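PDB 2C1S: biotin binding protein A, which binds biotin, and its oxidised form biotin-d-sulfoxide, as a tetrameric member of the avidin family. Local coordinates for the interface of chains A and B and the interface of chains A and C. Sequence-based numbering; all coordinates share one arbitrary frame. Chains: chain A/B/C, Biotin binding protein A.

Contact 1: the interface of chains A and B. Residues chain A 78, 80, 100, 102; chain B 65-67, 82.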
loop_
_atom_site.group_PDB
_atom_site.type_symbol
_atom_site.label_atom_id
_atom_site.label_comp_id
_atom_site.label_asym_id
_atom_site.label_seq_id
_atom_site.Cartn_x
_atom_site.Cartn_y
_atom_site.Cartn_z
ATOM N N THR A 78 2.206 10.928 -10.611
ATOM C CA THR A 78 3.511 11.022 -9.971
ATOM C C THR A 78 3.700 9.691 -9.276
ATOM O O THR A 78 2.750 9.150 -8.716
ATOM C CB THR A 78 3.592 12.170 -8.933
ATOM O OG1 THR A 78 3.547 13.421 -9.644
ATOM C CG2 THR A 78 4.884 12.139 -8.193
ATOM N N VAL A 80 6.189 7.625 -6.374
ATOM C CA VAL A 80 7.270 7.606 -5.400
ATOM C C VAL A 80 7.746 6.166 -5.180
ATOM O O VAL A 80 6.925 5.235 -5.105
ATOM C CB VAL A 80 6.918 8.327 -4.059
ATOM C CG1 VAL A 80 6.703 9.872 -4.293
ATOM C CG2 VAL A 80 5.690 7.663 -3.358
ATOM N N LEU A 100 4.332 3.926 -4.917
ATOM C CA LEU A 100 2.960 4.402 -5.035
ATOM C C LEU A 100 2.857 5.282 -6.265
ATOM O O LEU A 100 3.700 6.156 -6.463
ATOM C CB LEU A 100 2.553 5.229 -3.803
ATOM C CG LEU A 100 2.467 4.588 -2.412
ATOM C CD1 LEU A 100 2.259 5.651 -1.296
ATOM C CD2 LEU A 100 1.371 3.519 -2.373
ATOM N N ARG A 102 0.399 7.872 -8.051
ATOM C CA ARG A 102 -0.742 8.769 -7.743
ATOM C C ARG A 102 -1.251 9.381 -9.052
ATOM O O ARG A 102 -0.518 10.132 -9.708
ATOM C CB ARG A 102 -0.291 9.899 -6.841
ATOM C CG ARG A 102 -1.424 10.847 -6.396
ATOM C CD ARG A 102 -2.032 10.224 -5.223
ATOM N NE ARG A 102 -3.191 10.897 -4.646
ATOM C CZ ARG A 102 -3.463 10.826 -3.345
ATOM N NH1 ARG A 102 -4.543 11.407 -2.868
ATOM N NH2 ARG A 102 -2.630 10.168 -2.523
ATOM N N THR B 65 -0.259 16.592 -9.419
ATOM C CA THR B 65 0.249 15.643 -8.434
ATOM C C THR B 65 1.708 15.968 -8.095
ATOM O O THR B 65 2.395 16.657 -8.863
ATOM C CB THR B 65 0.153 14.197 -8.936
ATOM O OG1 THR B 65 0.886 14.091 -10.164
ATOM C CG2 THR B 65 -1.316 13.766 -9.137
ATOM N N PHE B 66 2.157 15.512 -6.923
ATOM C CA PHE B 66 3.508 15.725 -6.453
ATOM C C PHE B 66 3.920 14.635 -5.469
ATOM O O PHE B 66 3.076 13.897 -4.951
ATOM C CB PHE B 66 3.609 17.093 -5.749
ATOM C CG PHE B 66 2.760 17.210 -4.529
ATOM C CD1 PHE B 66 3.318 17.053 -3.269
ATOM C CD2 PHE B 66 1.389 17.557 -4.635
ATOM C CE1 PHE B 66 2.531 17.184 -2.101
ATOM C CE2 PHE B 66 0.590 17.681 -3.470
ATOM C CZ PHE B 66 1.161 17.514 -2.213
ATOM N N GLY B 67 5.211 14.550 -5.183
ATOM C CA GLY B 67 5.713 13.552 -4.284
ATOM C C GLY B 67 6.951 14.078 -3.599
ATOM O O GLY B 67 7.641 14.979 -4.126
ATOM N N VAL B 82 3.094 10.872 -1.518
ATOM C CA VAL B 82 2.653 11.287 -2.844
ATOM C C VAL B 82 1.205 11.775 -2.761
ATOM O O VAL B 82 0.415 11.211 -2.013
ATOM C CB VAL B 82 2.867 10.169 -3.893
ATOM C CG1 VAL B 82 1.878 8.969 -3.693
ATOM C CG2 VAL B 82 2.820 10.748 -5.287
#
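A sheet-against-sheet interface between two avidin-family barrels, mostly apolar with a polar margin, joins chains A and B here and is one of the two-fold pairings that hold the tetramer together. The polar margin is a hydroxyl pair: A:Thr78 OG1 and B:Thr65 OG1 hydrogen bond at 2.8 Å, with the direction not fixed by the coordinates. The two side chains run past one another in opposite senses, and B:Thr65 (chi1 58°) places its hydroxyl between its own N and carbonyl carbon, while its methyl CG2 turns to the aliphatic stem of A:Arg102, 4.0 Å from CG. B:Val82 is the apolar plug. Its CG2 branch takes A:Arg102 CB at 3.6 Å and A:Thr78 CG2 at 3.8 Å; its CG1 branch meets A:Leu100 CB, also at 3.8 Å. Both methyls of A:Val80 lie around B:Val82 CB, and CG1 additionally touches B:Gly67 CA at 3.8 Å, where the absence of a side chain permits the approach. A:Arg102 bends at chi2 (85°), which carries NH2 to 3.3 Å from B:Val82 O, a polar proximity rather than an established bond. The patch draws on strands 78-87 and 93-102 of chain A, facing strand 78-87 of chain B, the start of its strand 66-71 and the loop residue B:Thr65 leading into it.

Contact 2: the interface of chains A and C. Residues chain A 113, 115-117; chain C 113, 115-117.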
loop_
_atom_site.group_PDB
_atom_site.type_symbol
_atom_site.label_atom_id
_atom_site.label_comp_id
_atom_site.label_asym_id
_atom_site.label_seq_id
_atom_site.Cartn_x
_atom_site.Cartn_y
_atom_site.Cartn_z
ATOM N N LYS A 113 -9.609 6.629 -5.012
ATOM C CA LYS A 113 -9.188 5.727 -6.071
ATOM C C LYS A 113 -7.870 6.133 -6.771
ATOM O O LYS A 113 -7.479 5.551 -7.795
ATOM C CB LYS A 113 -10.301 5.562 -7.124
ATOM C CG LYS A 113 -10.557 6.812 -7.943
ATOM C CD LYS A 113 -11.648 6.631 -8.939
ATOM C CE LYS A 113 -12.026 8.011 -9.506
ATOM N NZ LYS A 113 -13.015 7.841 -10.614
ATOM N N THR A 115 -4.596 6.066 -5.971
ATOM C CA THR A 115 -3.234 5.603 -5.578
ATOM C C THR A 115 -3.100 4.122 -5.791
ATOM O O THR A 115 -3.824 3.344 -5.182
ATOM C CB THR A 115 -2.968 5.904 -4.072
ATOM O OG1 THR A 115 -3.114 7.325 -3.854
ATOM C CG2 THR A 115 -1.570 5.507 -3.670
ATOM N N ARG A 116 -2.195 3.732 -6.681
ATOM C CA ARG A 116 -1.831 2.333 -6.864
ATOM C C ARG A 116 -0.539 2.069 -6.106
ATOM O O ARG A 116 0.262 2.986 -5.869
ATOM C CB ARG A 116 -1.656 1.971 -8.336
ATOM C CG ARG A 116 -2.922 1.992 -9.165
ATOM C CD ARG A 116 -2.516 1.545 -10.591
ATOM N NE ARG A 116 -3.536 1.784 -11.612
ATOM C CZ ARG A 116 -3.636 2.898 -12.336
ATOM N NH1 ARG A 116 -2.772 3.890 -12.168
ATOM N NH2 ARG A 116 -4.598 3.023 -13.244
ATOM N N VAL A 117 -0.360 0.810 -5.710
ATOM C CA VAL A 117 0.815 0.388 -4.979
ATOM C C VAL A 117 1.425 -0.864 -5.630
ATOM O O VAL A 117 0.729 -1.674 -6.192
ATOM C CB VAL A 117 0.461 0.056 -3.490
ATOM C CG1 VAL A 117 -0.568 -1.127 -3.374
ATOM C CG2 VAL A 117 1.737 -0.161 -2.663
ATOM N N LYS C 113 -0.165 -2.813 -12.368
ATOM C CA LYS C 113 -1.088 -1.675 -12.263
ATOM C C LYS C 113 -2.447 -2.052 -11.632
ATOM O O LYS C 113 -3.367 -1.224 -11.555
ATOM C CB LYS C 113 -1.288 -0.972 -13.615
ATOM C CG LYS C 113 -2.023 -1.806 -14.678
ATOM C CD LYS C 113 -2.089 -1.029 -15.999
ATOM C CE LYS C 113 -2.899 -1.802 -17.034
ATOM N NZ LYS C 113 -3.061 -1.019 -18.283
ATOM N N THR C 115 -3.569 -2.887 -8.565
ATOM C CA THR C 115 -3.946 -2.807 -7.141
ATOM C C THR C 115 -3.865 -1.397 -6.618
ATOM O O THR C 115 -2.798 -0.803 -6.634
ATOM C CB THR C 115 -2.979 -3.629 -6.274
ATOM O OG1 THR C 115 -2.847 -4.949 -6.820
ATOM C CG2 THR C 115 -3.515 -3.742 -4.842
ATOM N N ARG C 116 -4.994 -0.877 -6.159
ATOM C CA ARG C 116 -5.060 0.385 -5.496
ATOM C C ARG C 116 -5.110 0.131 -3.978
ATOM O O ARG C 116 -5.500 -0.949 -3.507
ATOM C CB ARG C 116 -6.315 1.140 -5.905
ATOM C CG ARG C 116 -6.438 1.557 -7.387
ATOM C CD ARG C 116 -7.797 2.306 -7.395
ATOM N NE ARG C 116 -8.134 3.032 -8.611
ATOM C CZ ARG C 116 -8.776 2.493 -9.640
ATOM N NH1 ARG C 116 -9.103 1.213 -9.609
ATOM N NH2 ARG C 116 -9.084 3.235 -10.700
ATOM N N VAL C 117 -4.744 1.172 -3.256
ATOM C CA VAL C 117 -4.654 1.129 -1.798
ATOM C C VAL C 117 -5.261 2.397 -1.199
ATOM O O VAL C 117 -5.228 3.477 -1.823
ATOM C CB VAL C 117 -3.190 0.936 -1.340
ATOM C CG1 VAL C 117 -2.310 2.124 -1.763
ATOM C CG2 VAL C 117 -3.137 0.638 0.131
HETATM O O HOH W 1 -0.921 -1.774 -8.743
HETATM O O HOH W 2 -6.444 4.635 -4.212
#
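At the edge of the C:Arg116 guanidinium, close to its plane, sits the carbonyl A:Lys113 O, which accepts a hydrogen bond from NE at 2.7 Å (147° at H). Seen from the acceptor, the donor is tilted 18° out of the carbonyl plane. The symmetry is imperfect: A:Arg116 NE comes to 3.0 Å from C:Lys113 O, but its N-H points away, so no bond is assigned. Both arginine chains extend from CG to NE, A:Arg116 CG touching C:Arg116 CG at 4.0 Å, and the guanidinium planes differ by 24°. Their NH2 atoms remain 5.2 Å apart, and this proximity of like charges may cost some stability. A leucine in place of C:Arg116 has no NE, and A:Lys113 O would probably lose this cross-chain donor, weakening the link between the end of the 3-10 helix and chain C. The backbones form an antiparallel bridge centred on the two arginines: C:Val117 N donates to A:Thr115 O at 3.0 Å, nearly in line with the C=O, and A:Val117 N donates reciprocally to C:Thr115 O at 3.1 Å. Water 2 links A:Thr115 N and O to C:Val117 O; water 1 makes the equivalent link from C:Thr115 to A:Val117 O. A:Val117 and C:Val117 cross at about a right angle, A:Val117 CB lying 3.9 Å from C:Val117 CG1. The contact joins the beginnings of strands 115-124, each just after the 3-10 helix 108-113.

Contact 3: the interface of chains A and B. Residues chain A 80-82, 100; chain B 80-82, 100.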
loop_
_atom_site.group_PDB
_atom_site.type_symbol
_atom_site.label_atom_id
_atom_site.label_comp_id
_atom_site.label_asym_id
_atom_site.label_seq_id
_atom_site.Cartn_x
_atom_site.Cartn_y
_atom_site.Cartn_z
ATOM N N VAL A 80 6.189 7.625 -6.374
ATOM C CA VAL A 80 7.270 7.606 -5.400
ATOM C C VAL A 80 7.746 6.166 -5.180
ATOM O O VAL A 80 6.925 5.235 -5.105
ATOM C CB VAL A 80 6.918 8.327 -4.059
ATOM C CG1 VAL A 80 6.703 9.872 -4.293
ATOM C CG2 VAL A 80 5.690 7.663 -3.358
ATOM N N PHE A 81 9.061 6.008 -5.118
ATOM C CA PHE A 81 9.699 4.716 -4.835
ATOM C C PHE A 81 10.465 4.815 -3.531
ATOM O O PHE A 81 11.140 5.825 -3.254
ATOM C CB PHE A 81 10.714 4.375 -5.932
ATOM C CG PHE A 81 10.114 4.007 -7.250
ATOM C CD1 PHE A 81 9.980 2.664 -7.608
ATOM C CD2 PHE A 81 9.725 4.990 -8.180
ATOM C CE1 PHE A 81 9.441 2.310 -8.850
ATOM C CE2 PHE A 81 9.184 4.630 -9.403
ATOM C CZ PHE A 81 9.042 3.286 -9.752
ATOM N N VAL A 82 10.413 3.769 -2.728
ATOM C CA VAL A 82 11.228 3.759 -1.519
ATOM C C VAL A 82 11.845 2.370 -1.341
ATOM O O VAL A 82 11.196 1.374 -1.637
ATOM C CB VAL A 82 10.427 4.240 -0.286
ATOM C CG1 VAL A 82 9.347 3.197 0.165
ATOM C CG2 VAL A 82 11.370 4.633 0.826
ATOM N N LEU A 100 4.332 3.926 -4.917
ATOM C CA LEU A 100 2.960 4.402 -5.035
ATOM C C LEU A 100 2.857 5.282 -6.265
ATOM O O LEU A 100 3.700 6.156 -6.463
ATOM C CB LEU A 100 2.553 5.229 -3.803
ATOM C CG LEU A 100 2.467 4.588 -2.412
ATOM C CD1 LEU A 100 2.259 5.651 -1.296
ATOM C CD2 LEU A 100 1.371 3.519 -2.373
ATOM N N VAL B 80 8.287 8.067 1.823
ATOM C CA VAL B 80 7.870 8.804 0.641
ATOM C C VAL B 80 6.379 9.144 0.740
ATOM O O VAL B 80 5.569 8.307 1.178
ATOM C CB VAL B 80 8.229 8.091 -0.703
ATOM C CG1 VAL B 80 9.793 8.007 -0.892
ATOM C CG2 VAL B 80 7.550 6.688 -0.803
ATOM N N PHE B 81 6.053 10.374 0.367
ATOM C CA PHE B 81 4.666 10.854 0.319
ATOM C C PHE B 81 4.308 11.197 -1.112
ATOM O O PHE B 81 5.113 11.791 -1.855
ATOM C CB PHE B 81 4.522 12.140 1.143
ATOM C CG PHE B 81 4.607 11.950 2.622
ATOM C CD1 PHE B 81 3.442 11.885 3.389
ATOM C CD2 PHE B 81 5.849 11.890 3.285
ATOM C CE1 PHE B 81 3.513 11.731 4.778
ATOM C CE2 PHE B 81 5.909 11.730 4.659
ATOM C CZ PHE B 81 4.741 11.653 5.420
ATOM N N VAL B 82 3.094 10.872 -1.518
ATOM C CA VAL B 82 2.653 11.287 -2.844
ATOM C C VAL B 82 1.205 11.775 -2.761
ATOM O O VAL B 82 0.415 11.211 -2.013
ATOM C CB VAL B 82 2.867 10.169 -3.893
ATOM C CG1 VAL B 82 1.878 8.969 -3.693
ATOM C CG2 VAL B 82 2.820 10.748 -5.287
ATOM N N LEU B 100 4.581 5.735 2.115
ATOM C CA LEU B 100 5.233 4.478 2.460
ATOM C C LEU B 100 6.425 4.778 3.348
ATOM O O LEU B 100 7.211 5.671 3.033
ATOM C CB LEU B 100 5.730 3.748 1.200
ATOM C CG LEU B 100 4.745 3.229 0.145
ATOM C CD1 LEU B 100 5.475 2.731 -1.135
ATOM C CD2 LEU B 100 3.846 2.137 0.733
#
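Strands 78-87 of both chains are extended here, with phi/psi of -117/137° at A:Val80 and B:Val80, which meet at the two-fold axis. These two valine side chains pass each other in opposite directions, A:Val80 CB and B:Val80 CB being 3.6 Å apart. In each, chi1 of -65° puts CG2 between the backbone N and the carbonyl carbon and turns that methyl to its symmetry mate; the other methyl, CG1, lies against strand 78-87 of the other chain, A:Val80 CG1 being 3.5 Å from B:Phe81 O, with the twin contact made by B:Val80. The rings of A:Phe81 and B:Phe81 point away from this seam, and each residue meets the partner chiefly through its carbonyl oxygen. Beside the valines, A:Leu100 and B:Leu100 on strands 93-102 reach toward each other tip to tip, A:Leu100 CG to B:Leu100 CG 3.7 Å, and A:Leu100 CD1 also lies 3.8 Å from B:Leu100 CG, a contact repeated with the chains exchanged. In both leucines CG stands anti to the carbonyl carbon, consistent with the branched end facing its mate. A:Val82 completes the symmetric set: its CG1 branch packs on B:Leu100 CB at 3.8 Å, while its CB is 3.8 Å from B:Val80 CG2. The result is an interlocked aliphatic core made of branched side chains from both barrels. Its tightest pair is A:Val80 CG2 against B:Val80 CG2, at 3.3 Å, shorter than usual van der Waals contact.

Contacts 1 and 3 belong to the same A-B interface: their C-alpha centres lie about 7 Å apart, and they share A:Val80, A:Leu100 and B:Val82. Contact 3 spans the two-fold axis, and contact 1 extends from it to one flank, with a twin related by chain exchange. Contact 2 joins A to C, with its centre about 12 Å from those of both others, and uses the end of 3-10 helix 108-113 and the start of strand 115-124, sharing no element with them. Chain A thus meets two neighbours through different strands, combining broad apolar packing with a strand-to-strand bridge, as fits assembly of the four-chain protein.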